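Local structure of putative phosphohydrolase (Shewanella amazonensis, 3M1T) at residues Phe106-Ile115 with Phe132-Leu143; Lys213-Ile224 with Trp239-Ile249. The protein is a putative phosphohydrolase, possibly active in signal transduction, that carries an HDOD domain and whose substrate is not known. All coordinates share one frame; numbering follows the deposited sequence. Where two conformers were deposited one is given.

In the fold
Contact 1 lies in the middle of the all-helical chain, about 3 Å between its centre and that of the chain, and contact 2 lies farther out, at about 15 Å by the same measure. Their centres are also about 15 Å apart. Helix 213-227, one half of contact 2, also touches contact 1 through L218 and K222: H138 CB lies 3.6 Å from L218 CD2, and H138 CD2 lies 3.7 Å from K222 CD. Its G216, M220 and Q223 meet helix 236-247 in contact 2. Q202 adds a polar tie, since it donates to H138 O and accepts from K222 NZ. Contact 1 includes H138 and S139, which probably occupy the place of the His-Asp pair of HD phosphohydrolases.

Contact 1: Phe106-Ile115 with Phe132-Leu143; sequences FWGNTFEVAI and FTCGILHSIGEL
A114 and G135 bring the two backbones together, their CA atoms 4.0 Å apart. The axes of 106-115 and 132-137 approach to 7.5 Å and run nearly antiparallel, at 155°. Having no side chain, G135 allows this closeness. A114 CB sits over the centre of the F132 ring, 3.7 Å from its centroid, a CH-pi contact, and I115 CG1 lies at that ring's edge. Next along, T110 CG2 presses on G135 O at 3.4 Å, while the indole of W107 turns its edge to I136 O. At the far end the F106 ring takes L143 CD1 over one face, 3.4 Å from CZ and offset toward the rim. Between the segments a water ties T110 OG1 to I136 O and S139 N.

No direct hydrogen bond joins the segments. H138, buried, has CG between its backbone N and carbonyl carbon (chi1 86°), which turns the ring back toward G135. There ND1 donates to G135 O at 2.7 Å, nearly straight at 175°, in both the ring plane and the carbonyl plane. With V113 CG1 and S139 CB on opposite faces, this bond restricts rotation of the imidazole. The looser side holds the partly exposed N109, S139 and E142; there another water links N109 ND2 to H138 NE2, 2.8 Å from the latter. The H138-S139 pair within LHSIGEL probably occupies the place of the His-Asp motif of HD phosphohydrolases, with serine where the aspartate would be, consistent with the HDOD branch of that superfamily.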
loop_
_atom_site.group_PDB
_atom_site.type_symbol
_atom_site.label_atom_id
_atom_site.label_comp_id
_atom_site.label_asym_id
_atom_site.label_seq_id
_atom_site.Cartn_x
_atom_site.Cartn_y
_atom_site.Cartn_z
ATOM N N PHE A 106 10.491 -4.854 2.869
ATOM C CA PHE A 106 9.682 -3.661 2.517
ATOM C C PHE A 106 8.313 -4.113 2.100
ATOM O O PHE A 106 7.293 -3.645 2.619
ATOM C CB PHE A 106 10.305 -2.845 1.383
ATOM C CG PHE A 106 9.427 -1.700 0.928
ATOM C CD1 PHE A 106 9.434 -0.474 1.585
ATOM C CD2 PHE A 106 8.550 -1.891 -0.118
ATOM C CE1 PHE A 106 8.596 0.560 1.159
ATOM C CE2 PHE A 106 7.680 -0.887 -0.516
ATOM C CZ PHE A 106 7.714 0.339 0.118
ATOM N N TRP A 107 8.275 -5.002 1.109
ATOM C CA TRP A 107 6.970 -5.453 0.615
ATOM C C TRP A 107 6.230 -6.303 1.627
ATOM O O TRP A 107 5.020 -6.242 1.707
ATOM C CB TRP A 107 7.121 -6.177 -0.734
ATOM C CG TRP A 107 7.443 -5.219 -1.824
ATOM C CD1 TRP A 107 8.594 -5.187 -2.543
ATOM C CD2 TRP A 107 6.624 -4.146 -2.336
ATOM N NE1 TRP A 107 8.567 -4.171 -3.470
ATOM C CE2 TRP A 107 7.380 -3.491 -3.338
ATOM C CE3 TRP A 107 5.362 -3.648 -2.021
ATOM C CZ2 TRP A 107 6.901 -2.425 -4.036
ATOM C CZ3 TRP A 107 4.901 -2.574 -2.695
ATOM C CH2 TRP A 107 5.650 -1.955 -3.692
ATOM N N GLY A 108 6.946 -7.086 2.417
ATOM C CA GLY A 108 6.287 -7.825 3.488
ATOM C C GLY A 108 5.508 -6.893 4.414
ATOM O O GLY A 108 4.357 -7.182 4.790
ATOM N N ASN A 109 6.157 -5.825 4.836
ATOM C CA ASN A 109 5.478 -4.878 5.725
ATOM C C ASN A 109 4.278 -4.238 5.045
ATOM O O ASN A 109 3.179 -4.092 5.609
ATOM C CB ASN A 109 6.419 -3.801 6.203
ATOM C CG ASN A 109 5.676 -2.707 6.924
ATOM O OD1 ASN A 109 5.270 -2.897 8.109
ATOM N ND2 ASN A 109 5.392 -1.587 6.221
ATOM N N THR A 110 4.473 -3.869 3.770
ATOM C CA THR A 110 3.404 -3.294 2.999
ATOM C C THR A 110 2.205 -4.219 2.864
ATOM O O THR A 110 1.068 -3.787 2.995
ATOM C CB THR A 110 3.925 -2.717 1.655
ATOM O OG1 THR A 110 4.477 -1.406 1.881
ATOM C CG2 THR A 110 2.817 -2.632 0.640
ATOM N N PHE A 111 2.436 -5.495 2.580
ATOM C CA PHE A 111 1.346 -6.469 2.522
ATOM C C PHE A 111 0.658 -6.643 3.862
ATOM O O PHE A 111 -0.546 -6.792 3.907
ATOM C CB PHE A 111 1.829 -7.842 2.031
ATOM C CG PHE A 111 2.157 -7.887 0.573
ATOM C CD1 PHE A 111 1.298 -7.321 -0.363
ATOM C CD2 PHE A 111 3.324 -8.473 0.133
ATOM C CE1 PHE A 111 1.605 -7.356 -1.696
ATOM C CE2 PHE A 111 3.624 -8.509 -1.195
ATOM C CZ PHE A 111 2.770 -7.964 -2.105
ATOM N N GLU A 112 1.430 -6.621 4.938
ATOM C CA GLU A 112 0.848 -6.710 6.304
ATOM C C GLU A 112 -0.151 -5.579 6.485
ATOM O O GLU A 112 -1.303 -5.800 6.877
ATOM C CB GLU A 112 1.908 -6.629 7.420
ATOM C CG GLU A 112 2.737 -7.884 7.668
ATOM C CD GLU A 112 1.951 -9.050 8.269
ATOM O OE1 GLU A 112 1.159 -8.883 9.270
ATOM O OE2 GLU A 112 2.188 -10.180 7.780
ATOM N N VAL A 113 0.280 -4.366 6.127
ATOM C CA VAL A 113 -0.595 -3.207 6.191
ATOM C C VAL A 113 -1.814 -3.393 5.280
ATOM O O VAL A 113 -2.948 -3.130 5.678
ATOM C CB VAL A 113 0.163 -1.896 5.882
ATOM C CG1 VAL A 113 -0.795 -0.700 5.630
ATOM C CG2 VAL A 113 1.198 -1.570 6.996
ATOM N N ALA A 114 -1.591 -3.826 4.045
ATOM C CA ALA A 114 -2.686 -4.062 3.107
ATOM C C ALA A 114 -3.702 -5.055 3.598
ATOM O O ALA A 114 -4.916 -4.854 3.488
ATOM C CB ALA A 114 -2.112 -4.483 1.714
ATOM N N ILE A 115 -3.217 -6.159 4.180
ATOM C CA ILE A 115 -4.123 -7.179 4.724
ATOM C C ILE A 115 -4.980 -6.643 5.871
ATOM O O ILE A 115 -6.213 -6.899 5.965
ATOM C CB ILE A 115 -3.303 -8.446 5.163
ATOM C CG1 ILE A 115 -2.762 -9.184 3.938
ATOM C CG2 ILE A 115 -4.148 -9.339 6.115
ATOM C CD1 ILE A 115 -1.681 -10.223 4.337
ATOM N N PHE A 132 -7.071 -2.753 0.341
ATOM C CA PHE A 132 -5.855 -3.549 0.110
ATOM C C PHE A 132 -4.911 -2.780 -0.852
ATOM O O PHE A 132 -3.697 -2.637 -0.603
ATOM C CB PHE A 132 -6.201 -4.936 -0.455
ATOM C CG PHE A 132 -5.002 -5.827 -0.596
ATOM C CD1 PHE A 132 -4.187 -5.764 -1.706
ATOM C CD2 PHE A 132 -4.694 -6.731 0.411
ATOM C CE1 PHE A 132 -3.040 -6.595 -1.794
ATOM C CE2 PHE A 132 -3.577 -7.592 0.316
ATOM C CZ PHE A 132 -2.755 -7.497 -0.774
ATOM N N THR A 133 -5.482 -2.249 -1.933
ATOM C CA THR A 133 -4.664 -1.544 -2.894
ATOM C C THR A 133 -4.030 -0.299 -2.328
ATOM O O THR A 133 -2.886 0.024 -2.613
ATOM C CB THR A 133 -5.482 -1.255 -4.202
ATOM O OG1 THR A 133 -5.850 -2.504 -4.780
ATOM C CG2 THR A 133 -4.665 -0.463 -5.229
ATOM N N CYS A 134 -4.777 0.428 -1.514
ATOM C CA CYS A 134 -4.250 1.576 -0.834
ATOM C C CYS A 134 -3.029 1.172 0.019
ATOM O O CYS A 134 -2.027 1.852 -0.013
ATOM C CB CYS A 134 -5.355 2.212 0.002
ATOM S SG CYS A 134 -4.989 3.919 0.502
ATOM N N GLY A 135 -3.138 0.058 0.750
ATOM C CA GLY A 135 -2.011 -0.481 1.452
ATOM C C GLY A 135 -0.808 -0.791 0.567
ATOM O O GLY A 135 0.329 -0.404 0.911
ATOM N N ILE A 136 -1.050 -1.399 -0.590
ATOM C CA ILE A 136 0.043 -1.707 -1.532
ATOM C C ILE A 136 0.794 -0.463 -1.914
ATOM O O ILE A 136 1.997 -0.489 -2.004
ATOM C CB ILE A 136 -0.477 -2.402 -2.793
ATOM C CG1 ILE A 136 -1.002 -3.767 -2.419
ATOM C CG2 ILE A 136 0.606 -2.432 -3.924
ATOM C CD1 ILE A 136 0.021 -4.697 -1.677
ATOM N N LEU A 137 0.078 0.640 -2.083
ATOM C CA LEU A 137 0.660 1.893 -2.601
ATOM C C LEU A 137 1.227 2.802 -1.507
ATOM O O LEU A 137 1.932 3.765 -1.806
ATOM C CB LEU A 137 -0.406 2.686 -3.348
ATOM C CG LEU A 137 -0.942 2.043 -4.602
ATOM C CD1 LEU A 137 -2.190 2.817 -5.165
ATOM C CD2 LEU A 137 0.177 1.888 -5.659
ATOM N N HIS A 138 0.890 2.521 -0.241
ATOM C CA HIS A 138 1.018 3.596 0.742
ATOM C C HIS A 138 2.420 4.070 1.053
ATOM O O HIS A 138 2.608 5.240 1.461
ATOM C CB HIS A 138 0.325 3.213 2.080
ATOM C CG HIS A 138 1.179 2.438 3.003
ATOM N ND1 HIS A 138 1.395 1.087 2.851
ATOM C CD2 HIS A 138 1.842 2.800 4.147
ATOM C CE1 HIS A 138 2.142 0.655 3.851
ATOM N NE2 HIS A 138 2.451 1.683 4.623
ATOM N N SER A 139 3.404 3.188 0.920
ATOM C CA SER A 139 4.757 3.498 1.383
ATOM C C SER A 139 5.738 3.727 0.250
ATOM O O SER A 139 6.944 3.885 0.447
ATOM C CB SER A 139 5.274 2.372 2.310
ATOM O OG SER A 139 6.322 2.892 3.123
ATOM N N ILE A 140 5.258 3.762 -0.987
ATOM C CA ILE A 140 6.194 3.903 -2.096
ATOM C C ILE A 140 6.924 5.258 -2.085
ATOM O O ILE A 140 8.042 5.353 -2.577
ATOM C CB ILE A 140 5.530 3.643 -3.422
ATOM C CG1 ILE A 140 4.982 2.209 -3.398
ATOM C CG2 ILE A 140 6.507 3.841 -4.594
ATOM C CD1 ILE A 140 4.077 1.843 -4.620
ATOM N N GLY A 141 6.303 6.293 -1.537
ATOM C CA GLY A 141 6.937 7.604 -1.449
ATOM C C GLY A 141 8.237 7.556 -0.653
ATOM O O GLY A 141 9.143 8.310 -0.982
ATOM N N GLU A 142 8.314 6.702 0.357
ATOM C CA GLU A 142 9.566 6.485 1.114
ATOM C C GLU A 142 10.705 6.156 0.125
ATOM O O GLU A 142 11.793 6.772 0.102
ATOM C CB GLU A 142 9.337 5.317 2.096
ATOM C CG GLU A 142 10.341 5.177 3.225
ATOM C CD GLU A 142 9.907 4.179 4.303
ATOM O OE1 GLU A 142 8.826 3.547 4.201
ATOM O OE2 GLU A 142 10.672 4.025 5.275
ATOM N N LEU A 143 10.430 5.181 -0.724
ATOM C CA LEU A 143 11.392 4.732 -1.745
ATOM C C LEU A 143 11.748 5.823 -2.749
ATOM O O LEU A 143 12.906 5.990 -3.134
ATOM C CB LEU A 143 10.862 3.470 -2.445
ATOM C CG LEU A 143 10.530 2.328 -1.488
ATOM C CD1 LEU A 143 9.995 1.163 -2.267
ATOM C CD2 LEU A 143 11.765 1.896 -0.586
HETATM O O HOH W 1 3.966 0.900 6.906
HETATM O O HOH W 2 3.791 0.609 -0.034
#

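Contact 2: Lys213-Ile224 with Trp239-Ile249; sequences KLAGMLAMAKQI and WLAQINILAGI
Helices 213-224 and 239-247 run roughly antiparallel, at 143°, their axes 8.9 Å apart at closest, and they splay along their length: the CA atoms of G216 and A247 are 5.1 Å apart, those of I224 and L240 7.7 Å. At the close end A247 CB rests on G216 O. G248, with a positive phi of 83°, ends the second helix, and I249 turns back over G216 and M217.

Selenomethionine M220 is the central knob, seated among L240, I243, N244 and A247; N244 and I249 each have two conformers, so their finer contacts are tentative. CG anti to the backbone N (chi1 174°) and an extended chain carry M220 CE to L240 O, 3.7 Å away. I243 CG2 meets M220 CA at 3.6 Å, and I243 CG1 lies over the face of the Q223 amide, 3.7 Å from CD. Where the helices part, I224 CD1 meets L240 CD2 at 3.5 Å, and the W239 ring presents its edge, CH2 3.6 Å from I224 O. Helix 256-263 packs on M220, I224 and L240 through L256 and L260. Without direct hydrogen bonds, these two helices cohere mainly by van der Waals packing, and one water joins the N-H groups of W239 and Q223.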
loop_
_atom_site.group_PDB
_atom_site.type_symbol
_atom_site.label_atom_id
_atom_site.label_comp_id
_atom_site.label_asym_id
_atom_site.label_seq_id
_atom_site.Cartn_x
_atom_site.Cartn_y
_atom_site.Cartn_z
ATOM N N LYS A 213 -11.803 7.867 4.866
ATOM C CA LYS A 213 -11.741 6.563 5.560
ATOM C C LYS A 213 -10.481 5.766 5.223
ATOM O O LYS A 213 -9.889 5.133 6.088
ATOM C CB LYS A 213 -12.984 5.748 5.317
ATOM C CG LYS A 213 -14.235 6.352 5.954
ATOM C CD LYS A 213 -15.508 5.597 5.524
ATOM C CE LYS A 213 -16.745 6.210 6.249
ATOM N NZ LYS A 213 -17.974 5.658 5.595
ATOM N N LEU A 214 -10.062 5.811 3.954
ATOM C CA LEU A 214 -8.848 5.111 3.591
ATOM C C LEU A 214 -7.616 5.612 4.332
ATOM O O LEU A 214 -6.797 4.805 4.752
ATOM C CB LEU A 214 -8.618 5.153 2.072
ATOM C CG LEU A 214 -9.524 4.246 1.280
ATOM C CD1 LEU A 214 -9.336 4.630 -0.213
ATOM C CD2 LEU A 214 -9.113 2.713 1.424
ATOM N N ALA A 215 -7.481 6.919 4.515
ATOM C CA ALA A 215 -6.373 7.466 5.267
ATOM C C ALA A 215 -6.450 7.004 6.723
ATOM O O ALA A 215 -5.424 6.677 7.271
ATOM C CB ALA A 215 -6.333 8.999 5.205
ATOM N N GLY A 216 -7.648 6.965 7.258
ATOM C CA GLY A 216 -7.841 6.491 8.650
ATOM C C GLY A 216 -7.443 5.037 8.765
ATOM O O GLY A 216 -6.783 4.622 9.741
HETATM N N MSE A 217 -7.876 4.238 7.792
HETATM C CA MSE A 217 -7.481 2.803 7.757
HETATM C C MSE A 217 -5.980 2.658 7.689
HETATM O O MSE A 217 -5.375 1.800 8.389
HETATM C CB MSE A 217 -8.117 2.059 6.563
HETATM C CG MSE A 217 -9.617 1.805 6.714
HETATM SE SE MSE A 217 -10.335 0.898 5.223
HETATM C CE MSE A 217 -11.408 2.296 4.420
ATOM N N LEU A 218 -5.318 3.414 6.785
ATOM C CA LEU A 218 -3.878 3.350 6.691
ATOM C C LEU A 218 -3.229 3.703 8.022
ATOM O O LEU A 218 -2.310 3.001 8.506
ATOM C CB LEU A 218 -3.278 4.231 5.594
ATOM C CG LEU A 218 -3.387 3.755 4.179
ATOM C CD1 LEU A 218 -2.818 4.902 3.306
ATOM C CD2 LEU A 218 -2.652 2.404 3.984
ATOM N N ALA A 219 -3.697 4.778 8.629
ATOM C CA ALA A 219 -3.087 5.218 9.904
ATOM C C ALA A 219 -3.155 4.102 10.959
ATOM O O ALA A 219 -2.153 3.796 11.644
ATOM C CB ALA A 219 -3.755 6.473 10.391
HETATM N N MSE A 220 -4.328 3.501 11.066
HETATM C CA MSE A 220 -4.583 2.430 12.020
HETATM C C MSE A 220 -3.750 1.186 11.708
HETATM O O MSE A 220 -3.028 0.644 12.558
HETATM C CB MSE A 220 -6.064 2.126 12.077
HETATM C CG MSE A 220 -6.391 0.923 12.950
HETATM SE SE MSE A 220 -8.195 1.099 13.624
HETATM C CE MSE A 220 -8.095 -0.300 15.018
ATOM N N ALA A 221 -3.780 0.775 10.434
ATOM C CA ALA A 221 -3.102 -0.437 9.964
ATOM C C ALA A 221 -1.582 -0.296 10.132
ATOM O O ALA A 221 -0.890 -1.240 10.538
ATOM C CB ALA A 221 -3.492 -0.720 8.499
ATOM N N LYS A 222 -1.044 0.895 9.830
ATOM C CA LYS A 222 0.388 1.131 9.998
ATOM C C LYS A 222 0.865 0.988 11.440
ATOM O O LYS A 222 1.927 0.446 11.687
ATOM C CB LYS A 222 0.781 2.509 9.479
ATOM C CG LYS A 222 0.728 2.633 7.977
ATOM C CD LYS A 222 0.958 4.059 7.550
ATOM C CE LYS A 222 2.387 4.544 7.797
ATOM N NZ LYS A 222 2.522 6.014 7.571
ATOM N N GLN A 223 0.068 1.542 12.341
ATOM C CA GLN A 223 0.375 1.488 13.777
ATOM C C GLN A 223 0.285 0.064 14.275
ATOM O O GLN A 223 1.160 -0.381 15.044
ATOM C CB GLN A 223 -0.516 2.450 14.545
ATOM C CG GLN A 223 -0.034 2.597 16.044
ATOM C CD GLN A 223 -0.579 3.772 16.798
ATOM O OE1 GLN A 223 -1.179 4.682 16.230
ATOM N NE2 GLN A 223 -0.408 3.751 18.159
ATOM N N ILE A 224 -0.697 -0.691 13.803
ATOM C CA ILE A 224 -0.874 -2.084 14.201
ATOM C C ILE A 224 0.324 -2.890 13.740
ATOM O O ILE A 224 0.924 -3.669 14.496
ATOM C CB ILE A 224 -2.176 -2.670 13.602
ATOM C CG1 ILE A 224 -3.441 -2.002 14.224
ATOM C CG2 ILE A 224 -2.199 -4.173 13.720
ATOM C CD1 ILE A 224 -4.757 -2.434 13.558
ATOM N N TRP A 239 -5.520 -1.698 23.191
ATOM C CA TRP A 239 -4.581 -1.023 22.282
ATOM C C TRP A 239 -5.282 -0.588 21.004
ATOM O O TRP A 239 -5.178 0.560 20.605
ATOM C CB TRP A 239 -3.435 -2.005 22.007
ATOM C CG TRP A 239 -2.456 -1.659 20.957
ATOM C CD1 TRP A 239 -1.678 -0.551 20.881
ATOM C CD2 TRP A 239 -2.111 -2.492 19.847
ATOM N NE1 TRP A 239 -0.859 -0.631 19.734
ATOM C CE2 TRP A 239 -1.116 -1.817 19.097
ATOM C CE3 TRP A 239 -2.563 -3.740 19.396
ATOM C CZ2 TRP A 239 -0.524 -2.392 17.980
ATOM C CZ3 TRP A 239 -1.987 -4.305 18.265
ATOM C CH2 TRP A 239 -0.997 -3.620 17.556
ATOM N N LEU A 240 -6.021 -1.502 20.401
ATOM C CA LEU A 240 -6.742 -1.204 19.182
ATOM C C LEU A 240 -7.734 -0.077 19.400
ATOM O O LEU A 240 -7.899 0.770 18.544
ATOM C CB LEU A 240 -7.432 -2.463 18.645
ATOM C CG LEU A 240 -6.481 -3.565 18.151
ATOM C CD1 LEU A 240 -7.240 -4.864 17.909
ATOM C CD2 LEU A 240 -5.711 -3.146 16.884
ATOM N N ALA A 241 -8.399 -0.093 20.573
ATOM C CA ALA A 241 -9.353 0.973 20.917
ATOM C C ALA A 241 -8.675 2.357 20.891
ATOM O O ALA A 241 -9.248 3.307 20.385
ATOM C CB ALA A 241 -10.036 0.744 22.289
ATOM N N GLN A 242 -7.447 2.444 21.390
ATOM C CA GLN A 242 -6.720 3.712 21.440
ATOM C C GLN A 242 -6.360 4.132 20.025
ATOM O O GLN A 242 -6.421 5.312 19.659
ATOM C CB GLN A 242 -5.394 3.583 22.237
ATOM C CG GLN A 242 -5.494 3.167 23.642
ATOM C CD GLN A 242 -4.111 2.947 24.261
ATOM O OE1 GLN A 242 -3.656 1.809 24.416
ATOM N NE2 GLN A 242 -3.442 4.046 24.612
ATOM N N ILE A 243 -6.021 3.149 19.185
ATOM C CA ILE A 243 -5.646 3.444 17.805
ATOM C C ILE A 243 -6.854 3.928 16.994
ATOM O O ILE A 243 -6.757 4.867 16.163
ATOM C CB ILE A 243 -4.963 2.283 17.115
ATOM C CG1 ILE A 243 -3.655 1.892 17.813
ATOM C CG2 ILE A 243 -4.593 2.659 15.648
ATOM C CD1 ILE A 243 -3.050 0.627 17.377
ATOM N N ASN A 244 -7.998 3.298 17.199
ATOM C CA ASN A 244 -9.264 3.742 16.616
ATOM C C ASN A 244 -9.482 5.253 16.816
ATOM O O ASN A 244 -9.846 5.965 15.863
ATOM C CB ASN A 244 -10.405 2.996 17.310
ATOM C CG ASN A 244 -11.306 2.237 16.356
ATOM O OD1 ASN A 244 -11.071 2.128 15.102
ATOM N ND2 ASN A 244 -12.367 1.697 16.942
ATOM N N ILE A 245 -9.268 5.724 18.053
ATOM C CA ILE A 245 -9.360 7.146 18.410
ATOM C C ILE A 245 -8.289 8.030 17.757
ATOM O O ILE A 245 -8.618 9.110 17.255
ATOM C CB ILE A 245 -9.304 7.342 19.951
ATOM C CG1 ILE A 245 -10.586 6.784 20.562
ATOM C CG2 ILE A 245 -9.286 8.834 20.379
ATOM C CD1 ILE A 245 -10.463 6.541 22.098
ATOM N N LEU A 246 -7.038 7.635 17.817
ATOM C CA LEU A 246 -5.960 8.387 17.191
ATOM C C LEU A 246 -6.274 8.517 15.705
ATOM O O LEU A 246 -6.121 9.603 15.146
ATOM C CB LEU A 246 -4.610 7.711 17.350
ATOM N N ALA A 247 -6.732 7.441 15.052
ATOM C CA ALA A 247 -6.956 7.497 13.607
ATOM C C ALA A 247 -8.232 8.163 13.170
ATOM O O ALA A 247 -8.300 8.618 12.018
ATOM C CB ALA A 247 -6.890 6.122 13.009
ATOM N N GLY A 248 -9.240 8.174 14.013
ATOM C CA GLY A 248 -10.552 8.725 13.719
ATOM C C GLY A 248 -11.527 7.840 12.961
ATOM O O GLY A 248 -12.522 8.306 12.429
ATOM N N ILE A 249 -11.262 6.525 12.919
ATOM C CA ILE A 249 -11.857 5.621 11.898
ATOM C C ILE A 249 -13.131 4.859 12.390
ATOM O O ILE A 249 -13.894 4.306 11.606
ATOM C CB ILE A 249 -10.714 4.677 11.346
ATOM C CG1 ILE A 249 -11.150 3.840 10.112
ATOM C CG2 ILE A 249 -10.171 3.810 12.418
ATOM C CD1 ILE A 249 -11.688 4.657 8.966
HETATM O O HOH W 3 1.004 1.457 19.411
#